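Long-range contacts in peptidase (Yersinia bercovieri, PDB 5NYW), which is of unknown function but, as an ancestral beta-subunit (Anbu) of the proteasome and HslV family, has the Ntn-hydrolase fold and builds a multimer: residues Met6-Gly11 against Arg160-Asp165; Pro167-Met172 against Val195-Leu200; Asn111-Leu116 against His129-Gly134. One frame throughout, in Å; residues are numbered along the deposited sequence.

Overall arrangement
The contacts tie helices to sheets and strands to each other in an Ntn-hydrolase fold. Interactions 1 and 2 are neighbours, with centres about 9 Å apart. They lie on consecutive helices, 155-161 and 168-185, and on the same sheet, which holds strands 2-7 and 193-199, and they touch where Leu8 and Ser10 meet Leu168 and Ala171. Interaction 1 is partly buried and mixes apolar packing with a backbone hydrogen bond and a bridging water. Interaction 2 is buried and apolar. Interaction 3, buried as well, lies about 22 Å from interaction 1 and 23 Å from interaction 2, centre to centre. It belongs to the other sheet, and backbone and side-chain hydrogen bonds hold it.

Interaction 1. Residues Met6-Gly11 against Arg160-Asp165; sequences MRLSSG and RVLSYD
The end of strand 2-7 and the loop after helix 155-161 run alongside each other in roughly the same direction, 21° apart, and Leu8 and Tyr164 come closest, with CA atoms 4.6 Å apart. One direct hydrogen bond joins the backbones. Ser9 N gives its hydrogen to Tyr164 O at 3.0 Å, nearly along the C=O axis. Tyr164 also brings its ring over this point. CG is anti to the backbone N (chi1 -176°), which lays the ring against the backbone of Leu8 and Ser9. Ser9 N sits over the ring centre, 3.7 Å from its plane, and Ser9 CA lies over the same face. The side chains of Arg7 and Tyr164 run side by side, pointing the same way. Arg7 NH2 reaches Tyr164 CE1 at 3.5 Å, and Tyr164 OH lies over one face of the guanidinium, whose plane is tilted 40° from the ring. Arg7 NE is held by Leu125 O. A water bridges at the tip of the ring: it donates to Leu8 O and is hydrogen-bonded to Tyr164 OH, its oxygen 2.5 Å away. The nearby guanidinium may polarise this water and hydroxyl. The other half of the contact is apolar. Leu162, the first residue past the helix, packs CD2 on Met6 CG at 3.7 Å, and its CD1 lies between Leu8 CD2, at 3.7 Å, and the Met6 sulphur. Leu8 CD2 also touches Ser163 O. Leu8 further packs on Leu168 and Ala171 of helix 168-185. The turn is closed by Leu8 N bonding to Gly11 O and leads into strand 11-23. The arrangement is thus the turn of a beta hairpin packed against the connection between two consecutive helices, where a helix layer meets its sheet in the Ntn-hydrolase sandwich.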
loop_
_atom_site.group_PDB
_atom_site.type_symbol
_atom_site.label_atom_id
_atom_site.label_comp_id
_atom_site.label_asym_id
_atom_site.label_seq_id
_atom_site.Cartn_x
_atom_site.Cartn_y
_atom_site.Cartn_z
ATOM N N MET L 6 43.759 -3.882 14.272
ATOM C CA MET L 6 44.602 -4.580 13.321
ATOM C C MET L 6 44.577 -6.085 13.569
ATOM O O MET L 6 44.727 -6.531 14.709
ATOM C CB MET L 6 46.044 -4.069 13.411
ATOM C CG MET L 6 46.203 -2.585 13.183
ATOM S SD MET L 6 47.789 -1.953 13.765
ATOM C CE MET L 6 47.760 -0.270 13.155
ATOM N N ARG L 7 44.351 -6.859 12.511
ATOM C CA ARG L 7 44.429 -8.316 12.595
ATOM C C ARG L 7 45.660 -8.854 11.879
ATOM O O ARG L 7 45.736 -8.809 10.652
ATOM C CB ARG L 7 43.174 -8.964 12.014
ATOM C CG ARG L 7 43.203 -10.485 11.977
ATOM C CD ARG L 7 41.971 -11.009 11.259
ATOM N NE ARG L 7 42.017 -12.450 11.003
ATOM C CZ ARG L 7 42.422 -13.003 9.862
ATOM N NH1 ARG L 7 42.417 -14.318 9.738
ATOM N NH2 ARG L 7 42.817 -12.246 8.842
ATOM N N LEU L 8 46.591 -9.406 12.652
ATOM C CA LEU L 8 47.859 -9.906 12.135
ATOM C C LEU L 8 47.935 -11.401 12.354
ATOM O O LEU L 8 47.049 -11.969 12.985
ATOM C CB LEU L 8 49.032 -9.223 12.824
ATOM C CG LEU L 8 48.837 -7.726 13.012
ATOM C CD1 LEU L 8 49.554 -7.293 14.264
ATOM C CD2 LEU L 8 49.329 -6.973 11.784
ATOM N N SER L 9 48.972 -12.037 11.817
ATOM C CA SER L 9 49.128 -13.481 11.959
ATOM C C SER L 9 49.300 -13.915 13.417
ATOM O O SER L 9 48.840 -14.995 13.808
ATOM C CB SER L 9 50.301 -13.979 11.112
ATOM O OG SER L 9 51.495 -13.302 11.438
ATOM N N SER L 10 49.974 -13.084 14.209
ATOM C CA SER L 10 50.297 -13.425 15.597
ATOM C C SER L 10 49.325 -12.878 16.653
ATOM O O SER L 10 49.453 -13.200 17.833
ATOM C CB SER L 10 51.725 -12.957 15.916
ATOM O OG SER L 10 51.942 -11.624 15.494
ATOM N N GLY L 11 48.370 -12.048 16.244
ATOM C CA GLY L 11 47.416 -11.459 17.175
ATOM C C GLY L 11 46.691 -10.210 16.681
ATOM O O GLY L 11 46.773 -9.842 15.506
ATOM N N ARG L 160 51.823 2.431 4.943
ATOM C CA ARG L 160 53.259 2.355 4.641
ATOM C C ARG L 160 53.983 1.198 5.320
ATOM O O ARG L 160 54.874 0.593 4.720
ATOM C CB ARG L 160 53.966 3.647 5.055
ATOM C CG ARG L 160 53.771 4.816 4.123
ATOM C CD ARG L 160 54.582 6.014 4.607
ATOM N NE ARG L 160 54.337 7.208 3.805
ATOM C CZ ARG L 160 54.955 7.479 2.658
ATOM N NH1 ARG L 160 55.869 6.640 2.183
ATOM N NH2 ARG L 160 54.661 8.592 1.989
ATOM N N VAL L 161 53.581 0.871 6.550
ATOM C CA VAL L 161 54.361 -0.058 7.353
ATOM C C VAL L 161 53.616 -1.317 7.821
ATOM O O VAL L 161 54.252 -2.319 8.137
ATOM C CB VAL L 161 54.944 0.654 8.596
ATOM C CG1 VAL L 161 55.636 1.937 8.200
ATOM C CG2 VAL L 161 53.868 0.953 9.593
ATOM N N LEU L 162 52.287 -1.304 7.827
ATOM C CA LEU L 162 51.555 -2.463 8.341
ATOM C C LEU L 162 51.232 -3.447 7.221
ATOM O O LEU L 162 50.825 -3.053 6.124
ATOM C CB LEU L 162 50.249 -2.049 9.049
ATOM C CG LEU L 162 49.533 -3.175 9.836
ATOM C CD1 LEU L 162 50.185 -3.448 11.193
ATOM C CD2 LEU L 162 48.032 -2.944 10.022
ATOM N N SER L 163 51.467 -4.728 7.503
ATOM C CA SER L 163 51.044 -5.839 6.655
ATOM C C SER L 163 50.631 -6.966 7.590
ATOM O O SER L 163 50.908 -6.902 8.794
ATOM C CB SER L 163 52.152 -6.277 5.695
ATOM O OG SER L 163 53.302 -6.708 6.398
ATOM N N TYR L 164 49.990 -8.001 7.054
ATOM C CA TYR L 164 49.477 -9.108 7.875
ATOM C C TYR L 164 50.558 -9.749 8.756
ATOM O O TYR L 164 50.269 -10.277 9.834
ATOM C CB TYR L 164 48.833 -10.165 6.968
ATOM C CG TYR L 164 48.170 -11.337 7.666
ATOM C CD1 TYR L 164 46.980 -11.167 8.367
ATOM C CD2 TYR L 164 48.720 -12.626 7.603
ATOM C CE1 TYR L 164 46.355 -12.243 8.994
ATOM C CE2 TYR L 164 48.107 -13.704 8.239
ATOM C CZ TYR L 164 46.922 -13.506 8.930
ATOM O OH TYR L 164 46.294 -14.565 9.557
ATOM N N ASP L 165 51.806 -9.682 8.302
ATOM C CA ASP L 165 52.906 -10.356 8.993
ATOM C C ASP L 165 53.696 -9.466 9.950
ATOM O O ASP L 165 54.652 -9.926 10.560
ATOM C CB ASP L 165 53.862 -10.954 7.961
ATOM C CG ASP L 165 53.261 -12.138 7.235
ATOM O OD1 ASP L 165 52.711 -13.040 7.907
ATOM O OD2 ASP L 165 53.324 -12.156 5.989
HETATM O O HOH W 1 45.271 -13.959 11.810
#

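Interaction 2. Residues Pro167-Met172 against Val195-Leu200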
loop_
_atom_site.group_PDB
_atom_site.type_symbol
_atom_site.label_atom_id
_atom_site.label_comp_id
_atom_site.label_asym_id
_atom_site.label_seq_id
_atom_site.Cartn_x
_atom_site.Cartn_y
_atom_site.Cartn_z
ATOM N N PRO L 167 54.836 -8.021 13.205
ATOM C CA PRO L 167 54.760 -8.486 14.596
ATOM C C PRO L 167 53.934 -7.532 15.468
ATOM O O PRO L 167 53.855 -6.344 15.144
ATOM C CB PRO L 167 56.228 -8.520 15.042
ATOM C CG PRO L 167 56.987 -7.767 14.009
ATOM C CD PRO L 167 56.222 -7.892 12.734
ATOM N N LEU L 168 53.309 -8.050 16.526
ATOM C CA LEU L 168 52.414 -7.255 17.368
ATOM C C LEU L 168 52.990 -5.949 17.909
ATOM O O LEU L 168 52.300 -4.932 17.891
ATOM C CB LEU L 168 51.895 -8.077 18.549
ATOM C CG LEU L 168 50.570 -8.816 18.362
ATOM C CD1 LEU L 168 50.450 -9.401 16.978
ATOM C CD2 LEU L 168 50.393 -9.888 19.424
ATOM N N ASP L 169 54.223 -5.956 18.409
ATOM C CA ASP L 169 54.761 -4.726 18.996
ATOM C C ASP L 169 54.896 -3.625 17.954
ATOM O O ASP L 169 54.635 -2.457 18.245
ATOM C CB ASP L 169 56.096 -4.976 19.677
ATOM C CG ASP L 169 55.933 -5.640 21.018
ATOM O OD1 ASP L 169 54.786 -5.991 21.367
ATOM O OD2 ASP L 169 56.948 -5.793 21.730
ATOM N N GLN L 170 55.258 -4.003 16.734
ATOM C CA GLN L 170 55.368 -3.028 15.668
ATOM C C GLN L 170 53.985 -2.538 15.241
ATOM O O GLN L 170 53.838 -1.390 14.815
ATOM C CB GLN L 170 56.107 -3.613 14.468
ATOM C CG GLN L 170 57.571 -3.911 14.692
ATOM C CD GLN L 170 58.267 -4.238 13.384
ATOM O OE1 GLN L 170 57.618 -4.430 12.355
ATOM N NE2 GLN L 170 59.593 -4.280 13.410
ATOM N N ALA L 171 52.980 -3.408 15.320
ATOM C CA ALA L 171 51.607 -3.002 15.013
ATOM C C ALA L 171 51.087 -1.974 16.007
ATOM O O ALA L 171 50.472 -0.976 15.640
ATOM C CB ALA L 171 50.705 -4.191 14.992
ATOM N N MET L 172 51.348 -2.212 17.279
ATOM C CA MET L 172 50.930 -1.256 18.277
ATOM C C MET L 172 51.694 0.054 18.086
ATOM O O MET L 172 51.101 1.132 18.177
ATOM C CB MET L 172 51.150 -1.803 19.686
ATOM C CG MET L 172 50.761 -0.793 20.769
ATOM S SD MET L 172 49.061 -0.166 20.587
ATOM C CE MET L 172 48.113 -1.606 21.048
ATOM N N VAL L 195 44.279 1.431 24.719
ATOM C CA VAL L 195 44.927 0.499 23.814
ATOM C C VAL L 195 44.980 -0.926 24.379
ATOM O O VAL L 195 44.822 -1.150 25.581
ATOM C CB VAL L 195 46.371 0.961 23.491
ATOM C CG1 VAL L 195 46.395 2.398 22.978
ATOM C CG2 VAL L 195 47.260 0.824 24.710
ATOM N N MET L 196 45.184 -1.895 23.500
ATOM C CA MET L 196 45.345 -3.273 23.924
ATOM C C MET L 196 46.064 -4.139 22.900
ATOM O O MET L 196 45.858 -3.996 21.701
ATOM C CB MET L 196 43.995 -3.895 24.242
ATOM C CG MET L 196 44.105 -5.371 24.497
ATOM S SD MET L 196 42.578 -6.062 25.051
ATOM C CE MET L 196 42.888 -7.801 24.744
ATOM N N ILE L 197 46.923 -5.023 23.381
ATOM C CA ILE L 197 47.496 -6.057 22.541
ATOM C C ILE L 197 46.902 -7.410 22.943
ATOM O O ILE L 197 46.937 -7.780 24.117
ATOM C CB ILE L 197 49.007 -6.126 22.678
ATOM C CG1 ILE L 197 49.646 -4.816 22.238
ATOM C CG2 ILE L 197 49.533 -7.336 21.917
ATOM C CD1 ILE L 197 51.155 -4.791 22.420
ATOM N N TYR L 198 46.328 -8.123 21.977
ATOM C CA TYR L 198 45.832 -9.473 22.216
ATOM C C TYR L 198 46.630 -10.499 21.427
ATOM O O TYR L 198 46.472 -10.621 20.206
ATOM C CB TYR L 198 44.359 -9.614 21.836
ATOM C CG TYR L 198 43.893 -11.046 22.010
ATOM C CD1 TYR L 198 43.484 -11.522 23.254
ATOM C CD2 TYR L 198 43.914 -11.940 20.941
ATOM C CE1 TYR L 198 43.085 -12.832 23.415
ATOM C CE2 TYR L 198 43.525 -13.244 21.096
ATOM C CZ TYR L 198 43.107 -13.688 22.333
ATOM O OH TYR L 198 42.708 -14.999 22.460
ATOM N N PRO L 199 47.492 -11.246 22.113
ATOM C CA PRO L 199 48.237 -12.327 21.445
ATOM C C PRO L 199 47.379 -13.567 21.126
ATOM O O PRO L 199 46.486 -13.938 21.894
ATOM C CB PRO L 199 49.353 -12.653 22.443
ATOM C CG PRO L 199 48.878 -12.144 23.759
ATOM C CD PRO L 199 47.949 -10.999 23.493
ATOM N N LEU L 200 47.637 -14.168 19.966
ATOM C CA LEU L 200 46.930 -15.357 19.515
ATOM C C LEU L 200 46.890 -16.452 20.581
ATOM O O LEU L 200 47.885 -16.742 21.237
ATOM C CB LEU L 200 47.567 -15.894 18.224
ATOM C CG LEU L 200 47.070 -17.245 17.684
ATOM C CD1 LEU L 200 45.602 -17.174 17.295
ATOM C CD2 LEU L 200 47.928 -17.713 16.499
#
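Met172 lays its terminal methyl across the strand backbone. Its chain leaves with CG anti to the backbone N, then bends at chi2 (54°) and chi3 (71°), so that CE curls in against Met196 O at 3.4 Å. The same methyl lies between Val195 and Ile197, two residues apart and on the same face of the strand, 3.9 Å from Val195 CB and 3.8 Å from Ile197 CG1. One turn earlier in the helix, Leu168 points at the strand as well. Its CD2 rests on Ile197 CG2 at 3.7 Å and on Pro199 CA at 3.8 Å. Ile197 therefore sits between the two: CG2 faces Leu168, and CG1 faces the methionine. Ile197 CD1 comes within 4.0 Å of Asp169 OD1. Leu239 of the second subunit packs on both Asp169 and Ile197, and Leu241 of that subunit on Met172. The axes of helix 168-172 and strand 195-199 run close to antiparallel, at 160°, and 9.5 Å apart. This is a helix lying on the face of a beta sheet, as in the outer layers of the Ntn-hydrolase sandwich. Aliphatic carbon and a thioether methyl do nearly all the touching, so shape fit rather than polar pairing joins helix to sheet here.

Interaction 3. Residues Asn111-Leu116 against His129-Gly134; sequences NCNLLL and HIYPQG. Unlike the reference sequence in segment 111-116: Cys112 (reference Gly).
Strands 112-120 and 126-130 form a beta hairpin, and this contact covers the end of it away from the connecting loop. Leu114 and Ile130 are an antiparallel hydrogen-bonded pair. Leu114 N donates to Ile130 O at 3.1 Å, almost straight, and Ile130 N donates back to Leu114 O at 2.9 Å from above the carbonyl plane. Leu115 and His129 form the next, non-hydrogen-bonded pair. On the face with Leu114, Ile130 extends CD1 to Leu116 CB at 3.7 Å. Helix 80-98 covers this face, with Leu87 on Ile130 and Val91 on Leu114. The hairpin lies inside a five-strand sheet, with strands 42-50 and 136-138 flanking it, as one sheet of the Ntn-hydrolase sandwich. On the other face the contact turns polar. His129 has CG anti to the backbone N (chi1 173°), which carries its ring across to Asn113. NE2 donates to Asn113 OD1 at 2.7 Å, in the ring plane and on a lone pair of the amide oxygen. The bond is nearly linear, although amide and ring planes are turned 64° apart. It fixes the rotation of the imidazole, with NE2 as the protonated donor. Tyr131 CE1 lies over one face of this ring, and Leu115 CD2 packs on His129 CB at 3.8 Å. Beyond Ile130 the pairing stops. Pro132 has no N-H to offer Cys112 O, which instead meets its CG at 3.3 Å. Pro132 CB packs against the side-chain amide of Asn111, 3.7 Å from Asn111 CG. A type I turn from Tyr131 to Gly134 then takes the chain away, closed by Gly134 N on Tyr131 O.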
loop_
_atom_site.group_PDB
_atom_site.type_symbol
_atom_site.label_atom_id
_atom_site.label_comp_id
_atom_site.label_asym_id
_atom_site.label_seq_id
_atom_site.Cartn_x
_atom_site.Cartn_y
_atom_site.Cartn_z
ATOM N N ASN L 111 23.433 7.576 13.848
ATOM C CA ASN L 111 24.317 6.557 13.278
ATOM C C ASN L 111 25.625 6.311 14.032
ATOM O O ASN L 111 26.204 7.215 14.655
ATOM C CB ASN L 111 24.602 6.876 11.812
ATOM C CG ASN L 111 23.433 6.507 10.907
ATOM O OD1 ASN L 111 22.398 6.015 11.375
ATOM N ND2 ASN L 111 23.588 6.740 9.613
ATOM N N CYS L 112 26.064 5.059 13.970
ATOM C CA CYS L 112 27.316 4.610 14.561
ATOM C C CYS L 112 28.077 3.608 13.695
ATOM O O CYS L 112 27.513 2.935 12.833
ATOM C CB CYS L 112 27.022 3.977 15.923
ATOM S SG CYS L 112 26.008 2.419 15.796
ATOM N N ASN L 113 29.380 3.523 13.930
ATOM C CA ASN L 113 30.199 2.468 13.366
ATOM C C ASN L 113 30.889 1.794 14.533
ATOM O O ASN L 113 31.214 2.455 15.533
ATOM C CB ASN L 113 31.226 3.005 12.352
ATOM C CG ASN L 113 30.629 3.244 10.975
ATOM O OD1 ASN L 113 30.739 2.397 10.092
ATOM N ND2 ASN L 113 30.005 4.402 10.783
ATOM N N LEU L 114 31.059 0.480 14.427
ATOM C CA LEU L 114 31.721 -0.292 15.462
ATOM C C LEU L 114 32.809 -1.177 14.888
ATOM O O LEU L 114 32.729 -1.587 13.729
ATOM C CB LEU L 114 30.714 -1.158 16.225
ATOM C CG LEU L 114 29.537 -0.421 16.850
ATOM C CD1 LEU L 114 28.622 -1.411 17.486
ATOM C CD2 LEU L 114 30.059 0.516 17.888
ATOM N N LEU L 115 33.824 -1.459 15.707
ATOM C CA LEU L 115 34.790 -2.509 15.398
ATOM C C LEU L 115 34.649 -3.629 16.437
ATOM O O LEU L 115 34.441 -3.378 17.636
ATOM C CB LEU L 115 36.221 -1.967 15.359
ATOM C CG LEU L 115 36.514 -0.940 14.258
ATOM C CD1 LEU L 115 37.979 -0.613 14.204
ATOM C CD2 LEU L 115 36.020 -1.398 12.897
ATOM N N LEU L 116 34.708 -4.860 15.947
ATOM C CA LEU L 116 34.607 -6.058 16.764
ATOM C C LEU L 116 35.736 -6.988 16.434
ATOM O O LEU L 116 35.864 -7.412 15.296
ATOM C CB LEU L 116 33.284 -6.767 16.520
ATOM C CG LEU L 116 33.135 -8.187 17.070
ATOM C CD1 LEU L 116 33.069 -8.202 18.599
ATOM C CD2 LEU L 116 31.907 -8.835 16.446
ATOM N N HIS L 129 34.090 -4.935 10.881
ATOM C CA HIS L 129 33.597 -3.565 10.896
ATOM C C HIS L 129 32.079 -3.591 10.722
ATOM O O HIS L 129 31.603 -3.959 9.656
ATOM C CB HIS L 129 34.293 -2.726 9.794
ATOM C CG HIS L 129 33.737 -1.342 9.619
ATOM N ND1 HIS L 129 34.286 -0.431 8.735
ATOM C CD2 HIS L 129 32.674 -0.715 10.175
ATOM C CE1 HIS L 129 33.600 0.693 8.775
ATOM N NE2 HIS L 129 32.608 0.545 9.638
ATOM N N ILE L 130 31.334 -3.167 11.748
ATOM C CA ILE L 130 29.864 -3.116 11.691
ATOM C C ILE L 130 29.393 -1.718 11.276
ATOM O O ILE L 130 29.772 -0.726 11.888
ATOM C CB ILE L 130 29.185 -3.486 13.061
ATOM C CG1 ILE L 130 29.560 -4.901 13.527
ATOM C CG2 ILE L 130 27.661 -3.445 12.960
ATOM C CD1 ILE L 130 30.805 -4.982 14.366
ATOM N N TYR L 131 28.531 -1.661 10.261
ATOM C CA TYR L 131 28.021 -0.420 9.684
ATOM C C TYR L 131 26.714 0.002 10.362
ATOM O O TYR L 131 26.118 -0.807 11.080
ATOM C CB TYR L 131 27.763 -0.603 8.186
ATOM C CG TYR L 131 28.957 -0.896 7.311
ATOM C CD1 TYR L 131 29.892 0.091 7.009
ATOM C CD2 TYR L 131 29.126 -2.155 6.748
ATOM C CE1 TYR L 131 30.966 -0.183 6.199
ATOM C CE2 TYR L 131 30.188 -2.429 5.939
ATOM C CZ TYR L 131 31.105 -1.445 5.666
ATOM O OH TYR L 131 32.161 -1.726 4.843
ATOM N N PRO L 132 26.260 1.264 10.148
ATOM C CA PRO L 132 24.966 1.676 10.742
ATOM C C PRO L 132 23.745 0.820 10.342
ATOM O O PRO L 132 22.836 0.673 11.159
ATOM C CB PRO L 132 24.771 3.108 10.215
ATOM C CG PRO L 132 26.144 3.601 9.896
ATOM C CD PRO L 132 26.946 2.388 9.478
ATOM N N GLN L 133 23.725 0.238 9.142
ATOM C CA GLN L 133 22.564 -0.560 8.707
ATOM C C GLN L 133 22.560 -1.924 9.378
ATOM O O GLN L 133 21.608 -2.672 9.254
ATOM C CB GLN L 133 22.523 -0.723 7.181
ATOM C CG GLN L 133 22.368 0.575 6.380
ATOM C CD GLN L 133 23.660 1.398 6.332
ATOM O OE1 GLN L 133 24.746 0.877 6.587
ATOM N NE2 GLN L 133 23.545 2.682 5.994
ATOM N N GLY L 134 23.648 -2.248 10.067
ATOM C CA GLY L 134 23.745 -3.490 10.810
ATOM C C GLY L 134 24.446 -4.628 10.090
ATOM O O GLY L 134 24.718 -5.665 10.694
#